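Local coordinates for 3-oxoacyl-[acyl-carrier-protein] synthase 2 (Rickettsia rickettsii, PDB 4JGA), which probably condenses acyl groups with malonyl-[acyl-carrier-protein], the chain-elongating step of bacterial fatty acid synthesis, at residues A379-A385 and A407-D413; T49-F53 and V216-V221; N15-V19 and M196-H201. All blocks are in the same frame, centred on the assembly; numbering follows the deposited sequence.

Interaction 1 of 3, residues A379-A385 and A407-D413; sequences AIRDQIA and AKKTKID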
# COMPACT_ATOMS: atom_id res chain seq x y z
N ALA A 379 23.71 -10.24 9.75
CA ALA A 379 25.13 -9.98 9.46
C ALA A 379 25.80 -9.29 10.66
O ALA A 379 26.97 -9.54 10.96
CB ALA A 379 25.29 -9.13 8.21
N ILE A 380 25.05 -8.41 11.32
CA ILE A 380 25.53 -7.77 12.54
C ILE A 380 25.61 -8.80 13.66
O ILE A 380 26.61 -8.87 14.36
CB ILE A 380 24.61 -6.63 13.00
CG1 ILE A 380 24.79 -5.42 12.10
CG2 ILE A 380 24.89 -6.23 14.44
CD1 ILE A 380 23.67 -4.39 12.21
N ARG A 381 24.54 -9.58 13.84
CA ARG A 381 24.55 -10.60 14.92
C ARG A 381 25.75 -11.55 14.79
O ARG A 381 26.41 -11.84 15.80
CB ARG A 381 23.27 -11.41 14.96
CG ARG A 381 23.17 -12.26 16.23
CD ARG A 381 22.08 -13.32 16.18
NE ARG A 381 22.41 -14.34 15.20
CZ ARG A 381 21.57 -15.27 14.75
NH1 ARG A 381 20.34 -15.35 15.22
NH2 ARG A 381 21.99 -16.12 13.83
N ASP A 382 26.04 -12.01 13.57
CA ASP A 382 27.04 -13.04 13.36
C ASP A 382 28.34 -12.52 12.76
O ASP A 382 29.24 -13.30 12.49
CB ASP A 382 26.48 -14.19 12.51
CG ASP A 382 25.34 -14.93 13.21
OD1 ASP A 382 25.14 -14.74 14.44
OD2 ASP A 382 24.60 -15.66 12.52
N GLN A 383 28.46 -11.20 12.59
CA GLN A 383 29.70 -10.59 12.10
C GLN A 383 30.17 -11.33 10.85
O GLN A 383 31.31 -11.80 10.73
CB GLN A 383 30.77 -10.59 13.19
CG GLN A 383 30.38 -9.77 14.41
CD GLN A 383 30.29 -8.28 14.10
OE1 GLN A 383 31.30 -7.61 13.90
NE2 GLN A 383 29.06 -7.76 14.03
N ILE A 384 29.26 -11.42 9.90
CA ILE A 384 29.54 -12.06 8.65
C ILE A 384 28.70 -11.46 7.54
O ILE A 384 27.52 -11.16 7.72
CB ILE A 384 29.35 -13.58 8.75
CG1 ILE A 384 29.91 -14.27 7.51
CG2 ILE A 384 27.91 -13.97 8.94
CD1 ILE A 384 30.10 -15.76 7.72
N ALA A 385 29.34 -11.26 6.39
CA ALA A 385 28.70 -10.78 5.21
C ALA A 385 28.39 -11.97 4.31
O ALA A 385 29.29 -12.75 4.00
CB ALA A 385 29.64 -9.82 4.48
N ALA A 407 31.05 -16.43 1.80
CA ALA A 407 30.83 -15.51 2.92
C ALA A 407 32.14 -15.01 3.53
O ALA A 407 33.15 -15.70 3.50
CB ALA A 407 30.00 -16.21 3.98
N LYS A 408 32.12 -13.82 4.12
CA LYS A 408 33.34 -13.26 4.70
C LYS A 408 33.08 -12.66 6.08
O LYS A 408 32.21 -11.79 6.25
CB LYS A 408 33.83 -12.19 3.76
CG LYS A 408 35.23 -11.72 4.02
CD LYS A 408 35.66 -10.95 2.79
CE LYS A 408 37.12 -10.61 2.84
NZ LYS A 408 37.49 -10.24 1.45
N LYS A 409 33.79 -13.16 7.08
CA LYS A 409 33.63 -12.62 8.41
C LYS A 409 34.36 -11.29 8.45
O LYS A 409 35.48 -11.16 7.97
CB LYS A 409 34.16 -13.59 9.49
CG LYS A 409 33.38 -14.89 9.67
CD LYS A 409 33.69 -15.56 11.02
CE LYS A 409 33.24 -14.83 12.31
NZ LYS A 409 31.99 -14.03 12.20
N THR A 410 33.72 -10.29 9.05
CA THR A 410 34.38 -9.00 9.27
C THR A 410 33.64 -8.21 10.35
O THR A 410 32.55 -8.61 10.80
CB THR A 410 34.49 -8.20 7.96
OG1 THR A 410 35.33 -7.06 8.16
CG2 THR A 410 33.15 -7.73 7.51
N LYS A 411 34.23 -7.08 10.76
CA LYS A 411 33.58 -6.19 11.71
C LYS A 411 32.38 -5.53 11.03
O LYS A 411 32.54 -4.83 10.03
CB LYS A 411 34.53 -5.12 12.23
CG LYS A 411 33.91 -4.22 13.29
CD LYS A 411 34.46 -2.79 13.21
CE LYS A 411 34.09 -2.03 11.93
NZ LYS A 411 33.33 -0.76 12.18
N ILE A 412 31.19 -5.74 11.61
CA ILE A 412 29.94 -5.19 11.10
C ILE A 412 29.09 -4.55 12.20
O ILE A 412 28.40 -5.24 12.96
CB ILE A 412 29.08 -6.23 10.35
CG1 ILE A 412 29.90 -6.89 9.24
CG2 ILE A 412 27.86 -5.54 9.74
CD1 ILE A 412 29.12 -7.91 8.43
N ASP A 413 29.17 -3.22 12.28
CA ASP A 413 28.43 -2.44 13.26
C ASP A 413 27.36 -1.58 12.60
O ASP A 413 26.40 -1.22 13.24
CB ASP A 413 29.38 -1.55 14.04
CG ASP A 413 30.26 -2.34 15.03
OD1 ASP A 413 29.89 -3.44 15.46
OD2 ASP A 413 31.34 -1.86 15.34
O HOH W 1 31.88 -5.50 15.73
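I412 and Q383 are the two residues most covered by this contact. The I412 side chain turns into the end of the helix: its CD1 lies 4.0 Å from A379 CB and 4.4 Å from A385 CB, while its CG2 is 3.9 Å from I380 CG1. Q383 grips the backbone of the same isoleucine with both ends of its amide, I412 N donating to Q383 OE1 (3.0 Å) and Q383 NE2 donating to I412 O (2.8 Å). That NE2 also reaches I380 O at 2.7 Å, so one side chain ties the returning chain to the helix. Q383 has positive phi, and the bonds I384 N to A379 O and, weakly, Q383 N to I380 O make a Schellman motif that ends the helical run. Its carbonyl is used too: K409 NZ donates to Q383 O at 2.8 Å. Beyond the turn the chain extends, and A385 pairs with K408 as an antiparallel hydrogen-bonded pair (A385 N to K408 O 2.9 Å, K408 N to A385 O 3.0 Å). I412 and A385 both rest on Y322 of strand 322-324, and A385 and T410 touch L353 of strand 353-355; I384 packs on W37 and V41 of helix 33-41.

Interaction 2 of 3, residues T49-F53 and V216-V221; sequences TITEF and VTPVGV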
# COMPACT_ATOMS: atom_id res chain seq x y z
N THR A 49 13.72 -25.26 -10.90
CA THR A 49 12.78 -25.40 -11.97
C THR A 49 11.35 -25.27 -11.42
O THR A 49 11.01 -25.85 -10.41
CB THR A 49 12.99 -26.75 -12.68
OG1 THR A 49 14.24 -26.71 -13.41
CG2 THR A 49 11.87 -27.05 -13.63
N ILE A 50 10.54 -24.49 -12.11
CA ILE A 50 9.14 -24.37 -11.81
C ILE A 50 8.46 -25.66 -12.21
O ILE A 50 8.62 -26.12 -13.33
CB ILE A 50 8.49 -23.21 -12.59
CG1 ILE A 50 9.07 -21.89 -12.11
CG2 ILE A 50 6.96 -23.22 -12.45
CD1 ILE A 50 8.83 -20.73 -13.05
N THR A 51 7.71 -26.24 -11.28
CA THR A 51 6.95 -27.47 -11.57
C THR A 51 5.43 -27.36 -11.33
O THR A 51 4.69 -28.16 -11.86
CB THR A 51 7.51 -28.64 -10.75
OG1 THR A 51 7.52 -28.25 -9.38
CG2 THR A 51 8.94 -29.00 -11.16
N GLU A 52 4.96 -26.39 -10.54
CA GLU A 52 3.53 -26.34 -10.17
C GLU A 52 2.60 -25.99 -11.34
O GLU A 52 1.40 -26.17 -11.24
CB GLU A 52 3.28 -25.30 -9.04
N PHE A 53 3.15 -25.48 -12.44
CA PHE A 53 2.32 -25.19 -13.60
C PHE A 53 3.15 -25.33 -14.86
O PHE A 53 4.38 -25.41 -14.80
CB PHE A 53 1.65 -23.80 -13.50
CG PHE A 53 2.61 -22.66 -13.33
CD1 PHE A 53 3.22 -22.06 -14.42
CD2 PHE A 53 2.93 -22.18 -12.07
CE1 PHE A 53 4.10 -21.00 -14.26
CE2 PHE A 53 3.81 -21.11 -11.90
CZ PHE A 53 4.40 -20.53 -13.00
N VAL A 216 4.96 -16.05 -8.51
CA VAL A 216 5.33 -17.02 -9.52
C VAL A 216 4.08 -17.79 -9.97
O VAL A 216 3.78 -18.88 -9.48
CB VAL A 216 6.44 -17.98 -9.02
CG1 VAL A 216 6.93 -18.88 -10.15
CG2 VAL A 216 7.60 -17.17 -8.44
N THR A 217 3.37 -17.17 -10.92
CA THR A 217 2.20 -17.73 -11.57
C THR A 217 2.38 -17.58 -13.08
O THR A 217 3.28 -16.83 -13.54
CB THR A 217 0.90 -16.99 -11.13
OG1 THR A 217 0.73 -15.79 -11.91
CG2 THR A 217 0.97 -16.62 -9.66
N PRO A 218 1.50 -18.24 -13.86
CA PRO A 218 1.66 -18.14 -15.31
C PRO A 218 1.63 -16.68 -15.81
O PRO A 218 2.50 -16.25 -16.60
CB PRO A 218 0.44 -18.93 -15.84
CG PRO A 218 0.14 -19.94 -14.77
CD PRO A 218 0.42 -19.18 -13.48
N VAL A 219 0.67 -15.91 -15.33
CA VAL A 219 0.54 -14.52 -15.81
C VAL A 219 1.64 -13.62 -15.21
O VAL A 219 2.12 -12.69 -15.86
CB VAL A 219 -0.87 -13.96 -15.58
CG1 VAL A 219 -1.04 -13.46 -14.17
CG2 VAL A 219 -1.16 -12.81 -16.55
N GLY A 220 2.09 -13.95 -14.01
CA GLY A 220 3.21 -13.26 -13.37
C GLY A 220 4.52 -13.41 -14.12
O GLY A 220 5.20 -12.42 -14.43
N VAL A 221 4.90 -14.65 -14.40
CA VAL A 221 6.12 -14.91 -15.13
C VAL A 221 6.00 -14.32 -16.54
O VAL A 221 6.92 -13.70 -17.03
CB VAL A 221 6.45 -16.43 -15.20
CG1 VAL A 221 7.70 -16.67 -16.03
CG2 VAL A 221 6.62 -17.00 -13.79
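The ring of F53 lies flat against P218: P218 CD stands 3.9 Å from the ring centroid and 3° off the normal, a CH-pi contact squarely over the face, with P218 CG 3.8 Å from F53 CD1. At the ring edge, F53 CE2 comes within 3.3 Å of V216 O and F53 CZ within 4.2 Å of V221 CG2. I50 adds a second apolar side chain from the same loop. Its CD1 packs at 3.9 Å from V216 CG1 and 4.4 Å from V221 CG2, so I50 and F53 share the two valines. No hydrogen bond joins the segments; the contact is apolar. What the aromatic ring covers is a helix start. T217 is the N-cap of helix 218-226, its OG1 accepting from G220 N at 3.1 Å, and P218, which has no amide hydrogen to offer, takes the first position of the helix. This helix follows strand 206-213 of the large central sheet in the thiolase-type fold, whereas 49-53 leaves strand 47-49 of the little two-stranded hairpin formed with 62-64. I50 is held to that hairpin by backbone hydrogen bonding with K61. On the helix, T217 OG1 and V219 N also bond to the carboxylate of E137 in helix 133-146, and V219 packs against F155 of the second subunit.

Interaction 3 of 3, residues N15-V19 and M196-H201; sequences NKRVV and MRMIKH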
# COMPACT_ATOMS: atom_id res chain seq x y z
N ASN A 15 11.87 12.43 19.84
CA ASN A 15 12.05 11.36 18.82
C ASN A 15 12.46 10.15 19.57
O ASN A 15 13.44 10.19 20.29
CB ASN A 15 13.17 11.65 17.83
CG ASN A 15 12.70 12.47 16.66
OD1 ASN A 15 11.51 12.81 16.53
ND2 ASN A 15 13.64 12.82 15.79
N LYS A 16 11.73 9.07 19.39
CA LYS A 16 12.00 7.83 20.10
C LYS A 16 12.98 7.04 19.28
O LYS A 16 12.95 7.11 18.03
CB LYS A 16 10.71 7.05 20.25
CG LYS A 16 9.64 7.79 21.04
CD LYS A 16 10.08 7.98 22.47
CE LYS A 16 8.98 8.61 23.30
NZ LYS A 16 9.50 8.84 24.66
N ARG A 17 13.82 6.29 19.96
CA ARG A 17 14.72 5.35 19.31
C ARG A 17 13.97 4.05 19.03
O ARG A 17 13.08 3.67 19.81
CB ARG A 17 15.94 5.09 20.20
CG ARG A 17 16.79 6.33 20.30
CD ARG A 17 17.92 6.17 21.29
NE ARG A 17 18.86 5.14 20.84
CZ ARG A 17 19.80 4.63 21.64
NH1 ARG A 17 19.94 5.04 22.88
NH2 ARG A 17 20.60 3.69 21.20
N VAL A 18 14.31 3.39 17.92
CA VAL A 18 13.58 2.22 17.45
C VAL A 18 14.51 1.03 17.23
O VAL A 18 15.49 1.11 16.47
CB VAL A 18 12.85 2.52 16.13
CG1 VAL A 18 12.05 1.32 15.66
CG2 VAL A 18 11.98 3.76 16.29
N VAL A 19 14.19 -0.07 17.90
CA VAL A 19 15.02 -1.26 17.86
C VAL A 19 14.23 -2.42 17.26
O VAL A 19 12.99 -2.38 17.16
CB VAL A 19 15.58 -1.62 19.26
CG1 VAL A 19 16.54 -0.53 19.75
CG2 VAL A 19 14.49 -1.84 20.28
N MET A 196 9.13 2.24 11.42
CA MET A 196 10.09 2.90 12.30
C MET A 196 9.67 4.34 12.58
O MET A 196 9.73 4.79 13.71
CB MET A 196 11.48 2.85 11.69
CG MET A 196 12.54 3.57 12.47
SD MET A 196 12.64 5.29 11.95
CE MET A 196 13.48 5.12 10.40
N ARG A 197 9.24 5.04 11.54
CA ARG A 197 8.83 6.44 11.67
C ARG A 197 7.61 6.52 12.60
O ARG A 197 7.50 7.44 13.39
CB ARG A 197 8.50 7.02 10.30
CG ARG A 197 9.73 7.24 9.40
CD ARG A 197 10.46 8.51 9.74
NE ARG A 197 11.76 8.68 9.09
CZ ARG A 197 11.97 9.07 7.83
NH1 ARG A 197 10.97 9.34 6.98
NH2 ARG A 197 13.22 9.19 7.40
N MET A 198 6.71 5.56 12.48
CA MET A 198 5.55 5.52 13.35
C MET A 198 5.93 5.49 14.85
O MET A 198 5.34 6.20 15.67
CB MET A 198 4.70 4.33 12.98
CG MET A 198 3.39 4.23 13.71
SD MET A 198 2.05 4.97 12.77
CE MET A 198 2.02 3.75 11.44
N ILE A 199 6.93 4.66 15.19
CA ILE A 199 7.42 4.53 16.54
C ILE A 199 8.24 5.76 16.91
O ILE A 199 8.04 6.31 17.99
CB ILE A 199 8.25 3.25 16.70
CG1 ILE A 199 7.35 2.03 16.48
CG2 ILE A 199 8.86 3.18 18.10
CD1 ILE A 199 8.05 0.70 16.44
N LYS A 200 9.09 6.21 16.01
CA LYS A 200 9.96 7.38 16.23
C LYS A 200 9.16 8.57 16.68
O LYS A 200 9.57 9.28 17.60
CB LYS A 200 10.69 7.75 14.95
CG LYS A 200 11.63 8.93 15.03
CD LYS A 200 12.31 9.15 13.68
CE LYS A 200 13.22 10.37 13.67
NZ LYS A 200 13.63 10.64 12.27
N HIS A 201 8.00 8.77 16.07
CA HIS A 201 7.19 9.96 16.36
C HIS A 201 6.08 9.70 17.35
O HIS A 201 5.24 10.54 17.54
CB HIS A 201 6.69 10.57 15.03
CG HIS A 201 7.81 11.02 14.14
ND1 HIS A 201 8.70 11.99 14.52
CD2 HIS A 201 8.25 10.56 12.94
CE1 HIS A 201 9.61 12.16 13.59
NE2 HIS A 201 9.37 11.29 12.63
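This is a strand-on-helix contact in the thiolase-type core, where the start of the chain, entering strand 18-26, passes over the last turn of helix 187-200. V18 is the apolar centre. Its CB sits 3.8 Å from M196 CG, and its CG2 lies 3.7 Å from I199 CG2 and 3.6 Å from M196 O, so the valine fits against one turn of the helix, touching both backbone and side chains. Nearer the N terminus the contact becomes polar. K16 N donates to K200 O at 2.8 Å, nearly straight, using a carbonyl at the helix end where the helical bonding runs out. Two CA-H...O contacts reinforce that close pass, N15 CA to K200 O and K200 CA to K16 O, both 3.5 Å. N15, the first residue of the model, lays its side chain along that of K200, with N15 ND2 3.3 Å from K200 CE. The outer side of the helix end belongs to the dimer: K200 NZ and H201 NE2 each hydrogen-bond to Y203 OH of the second subunit, and H201 stacks on H201 of that subunit. Inward, V18 and I199 both rest on L263 of strand 257-265, one neighbour of strand 18-26 in the sheet, while M196 reaches V280 and Y283 of its other neighbour, strand 278-287.

Overall arrangement
From the N terminus, interaction 3 opens first at 15-19 and interaction 2 follows at 49-53. Interaction 3 then closes at 196-201 and interaction 2 at 216-221, so these two long-range closures cross. They lie on opposite sides of the chain's centre, about 39 Å between centres: one joins the entry to strand 18-26, an inner strand of the large sheet, to helix 187-200, the other a small hairpin to helix 218-226. Interaction 1 comes later, in series with both, and closes a short loop of 21 residues without helix or strand, joined to the end of helix 368-382. In the pseudo-symmetric thiolase fold, helices 187-200 and 368-382 are probably counterparts in the two halves; interactions 1 and 3 lie about 25 Å apart between centres.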